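Local coordinates for biphenyl-2,3-diol 1,2-dioxygenase III-related protein (Vibrio cholerae, PDB 3EY8) that is of uncharacterised activity but binds a metal ion and, from its glyoxalase/dioxygenase-superfamily fold, probably belongs among the metal-dependent enzymes of that group, at residues Q94-M99 and F115-P120. The protein carries 9 engineered substitutions. Numbering follows the deposited sequence. Where two conformers were deposited one is given.
Engineered in segment 94-99: Val97 (natural residue Thr).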
loop_
_atom_site.group_PDB
_atom_site.type_symbol
_atom_site.label_atom_id
_atom_site.label_comp_id
_atom_site.label_asym_id
_atom_site.label_seq_id
_atom_site.Cartn_x
_atom_site.Cartn_y
_atom_site.Cartn_z
ATOM N N GLN B 94 19.089 0.672 -15.509
ATOM C CA GLN B 94 19.382 1.675 -14.489
ATOM C C GLN B 94 20.373 1.125 -13.463
ATOM O O GLN B 94 20.736 1.810 -12.509
ATOM C CB GLN B 94 18.099 2.169 -13.809
ATOM C CG GLN B 94 16.987 2.517 -14.786
ATOM C CD GLN B 94 17.464 3.387 -15.938
ATOM O OE1 GLN B 94 18.044 4.455 -15.732
ATOM N NE2 GLN B 94 17.213 2.934 -17.162
ATOM N N GLY B 95 20.818 -0.111 -13.671
ATOM C CA GLY B 95 21.817 -0.719 -12.805
ATOM C C GLY B 95 21.195 -1.489 -11.657
ATOM O O GLY B 95 21.875 -1.878 -10.706
ATOM N N VAL B 96 19.890 -1.715 -11.755
ATOM C CA VAL B 96 19.136 -2.397 -10.707
ATOM C C VAL B 96 19.075 -3.903 -10.928
ATOM O O VAL B 96 18.799 -4.373 -12.032
ATOM C CB VAL B 96 17.707 -1.819 -10.594
ATOM C CG1 VAL B 96 16.838 -2.674 -9.673
ATOM C CG2 VAL B 96 17.768 -0.389 -10.087
ATOM N N VAL B 97 19.341 -4.655 -9.865
ATOM C CA VAL B 97 19.363 -6.111 -9.934
ATOM C C VAL B 97 17.954 -6.679 -9.836
ATOM O O VAL B 97 17.257 -6.488 -8.832
ATOM C CB VAL B 97 20.256 -6.718 -8.830
ATOM C CG1 VAL B 97 20.102 -8.227 -8.778
ATOM C CG2 VAL B 97 21.720 -6.334 -9.070
ATOM N N ILE B 98 17.532 -7.372 -10.887
ATOM C CA ILE B 98 16.240 -8.049 -10.871
ATOM C C ILE B 98 16.417 -9.393 -10.192
ATOM O O ILE B 98 17.198 -10.233 -10.637
ATOM C CB ILE B 98 15.673 -8.213 -12.284
ATOM C CG1 ILE B 98 15.419 -6.828 -12.893
ATOM C CG2 ILE B 98 14.395 -9.058 -12.255
ATOM C CD1 ILE B 98 14.863 -6.864 -14.289
HETATM N N MSE B 99 15.693 -9.604 -9.102
HETATM C CA MSE B 99 15.900 -10.812 -8.306
HETATM C C MSE B 99 15.108 -12.029 -8.787
HETATM O O MSE B 99 15.449 -13.161 -8.448
HETATM C CB MSE B 99 15.633 -10.543 -6.825
HETATM C CG MSE B 99 14.171 -10.438 -6.455
HETATM SE SE MSE B 99 14.001 -9.835 -4.616
HETATM C CE MSE B 99 15.122 -8.254 -4.750
ATOM N N PHE B 115 7.981 -9.107 -12.101
ATOM C CA PHE B 115 9.400 -9.202 -11.772
ATOM C C PHE B 115 9.667 -8.401 -10.496
ATOM O O PHE B 115 8.842 -7.580 -10.103
ATOM C CB PHE B 115 10.324 -8.812 -12.943
ATOM C CG PHE B 115 10.315 -7.342 -13.309
ATOM C CD1 PHE B 115 11.296 -6.483 -12.828
ATOM C CD2 PHE B 115 9.367 -6.833 -14.186
ATOM C CE1 PHE B 115 11.313 -5.141 -13.192
ATOM C CE2 PHE B 115 9.379 -5.494 -14.549
ATOM C CZ PHE B 115 10.355 -4.649 -14.050
ATOM N N TYR B 116 10.793 -8.665 -9.839
ATOM C CA TYR B 116 11.041 -8.145 -8.497
ATOM C C TYR B 116 12.407 -7.492 -8.369
ATOM O O TYR B 116 13.382 -7.938 -8.970
ATOM C CB TYR B 116 11.002 -9.280 -7.467
ATOM C CG TYR B 116 9.682 -9.996 -7.322
ATOM C CD1 TYR B 116 9.345 -11.036 -8.174
ATOM C CD2 TYR B 116 8.793 -9.656 -6.315
ATOM C CE1 TYR B 116 8.152 -11.704 -8.042
ATOM C CE2 TYR B 116 7.591 -10.317 -6.175
ATOM C CZ TYR B 116 7.280 -11.343 -7.045
ATOM O OH TYR B 116 6.091 -12.021 -6.917
ATOM N N PHE B 117 12.478 -6.448 -7.559
ATOM C CA PHE B 117 13.756 -5.872 -7.168
ATOM C C PHE B 117 13.536 -5.110 -5.871
ATOM O O PHE B 117 12.403 -4.991 -5.411
ATOM C CB PHE B 117 14.290 -4.937 -8.259
ATOM C CG PHE B 117 13.320 -3.871 -8.672
ATOM C CD1 PHE B 117 12.414 -4.106 -9.689
ATOM C CD2 PHE B 117 13.308 -2.637 -8.042
ATOM C CE1 PHE B 117 11.509 -3.127 -10.070
ATOM C CE2 PHE B 117 12.403 -1.647 -8.421
ATOM C CZ PHE B 117 11.504 -1.898 -9.436
ATOM N N ARG B 118 14.609 -4.589 -5.284
ATOM C CA ARG B 118 14.490 -3.845 -4.033
ATOM C C ARG B 118 14.802 -2.375 -4.208
ATOM O O ARG B 118 15.645 -1.996 -5.039
ATOM C CB ARG B 118 15.407 -4.440 -2.958
ATOM C CG ARG B 118 14.980 -5.828 -2.541
ATOM C CD ARG B 118 15.751 -6.376 -1.367
ATOM N NE ARG B 118 15.409 -7.785 -1.189
ATOM C CZ ARG B 118 14.310 -8.213 -0.576
ATOM N NH1 ARG B 118 13.449 -7.340 -0.068
ATOM N NH2 ARG B 118 14.069 -9.514 -0.466
ATOM N N ASP B 119 14.127 -1.542 -3.422
ATOM C CA ASP B 119 14.420 -0.108 -3.423
ATOM C C ASP B 119 15.580 0.176 -2.461
ATOM O O ASP B 119 16.108 -0.750 -1.846
ATOM C CB ASP B 119 13.145 0.726 -3.156
ATOM C CG ASP B 119 12.811 0.887 -1.672
ATOM O OD1 ASP B 119 13.473 0.286 -0.808
ATOM O OD2 ASP B 119 11.857 1.641 -1.373
ATOM N N PRO B 120 16.016 1.441 -2.360
ATOM C CA PRO B 120 17.231 1.717 -1.575
ATOM C C PRO B 120 17.154 1.376 -0.080
ATOM O O PRO B 120 18.212 1.258 0.556
ATOM C CB PRO B 120 17.436 3.223 -1.778
ATOM C CG PRO B 120 16.836 3.488 -3.114
ATOM C CD PRO B 120 15.620 2.597 -3.183
HETATM O O HOH W 1 17.215 -5.617 -6.216
#
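Residues 94-99, the loop that leaves helix 84-93, pack across the end of strand 110-118. The helix stops in a Schellman motif with Gly95 at positive phi, and residues 96-99 run at 115° to residues 115-118. Val96 offers one branch: CG1, anti to its backbone N, settles at the root of the Phe117 ring, 3.7 Å from CB and also against CG and CD2. The carbonyl O of Val97 comes to the same CB of Phe117, at 3.4 Å. Ile98 sends its extended arm obliquely to the Phe115 ring, CD1 lying 3.9 Å from CD1 of the phenylalanine, and its CG2 fills in beside the same ring atom. Met88 of helix 84-93 touches both residues, so the isoleucine is wedged between helix and strand.

One direct hydrogen bond ties the two backbones together: the N-H of Met99 meets the carbonyl O of Tyr116 at 2.9 Å, approaching from above the carbonyl plane, while CA of Ile98 gives the same oxygen a CA-H...O contact. Beside it a water spans the gap, donating to the carbonyl O of Val97 and accepting from the N-H of Arg118. Met99, present as selenomethionine, supplies the largest bump, laid along the strand from Tyr116 to Arg118. Its CG passes 3.5 Å from CB of Tyr116, then the chain bends at chi3 (53°) and hooks CE back to 3.3 Å from CG of Arg118, crossing the extended arginine at about a right angle. NH1 of Arg118 hydrogen-bonds to the carbonyl O atoms of Gly122 and of Lys65 of the second subunit, whose Pro64 also packs on Met99.

The Tyr116 side chain leads away, its hydroxyl hydrogen-bonded to Arg105, and touches Glu126, which binds calcium in a structure of this protein although none is bound to this chain here. The loop thus packs against an inner strand of a beta-alpha-beta-beta-beta module, the building unit of the vicinal oxygen chelate fold.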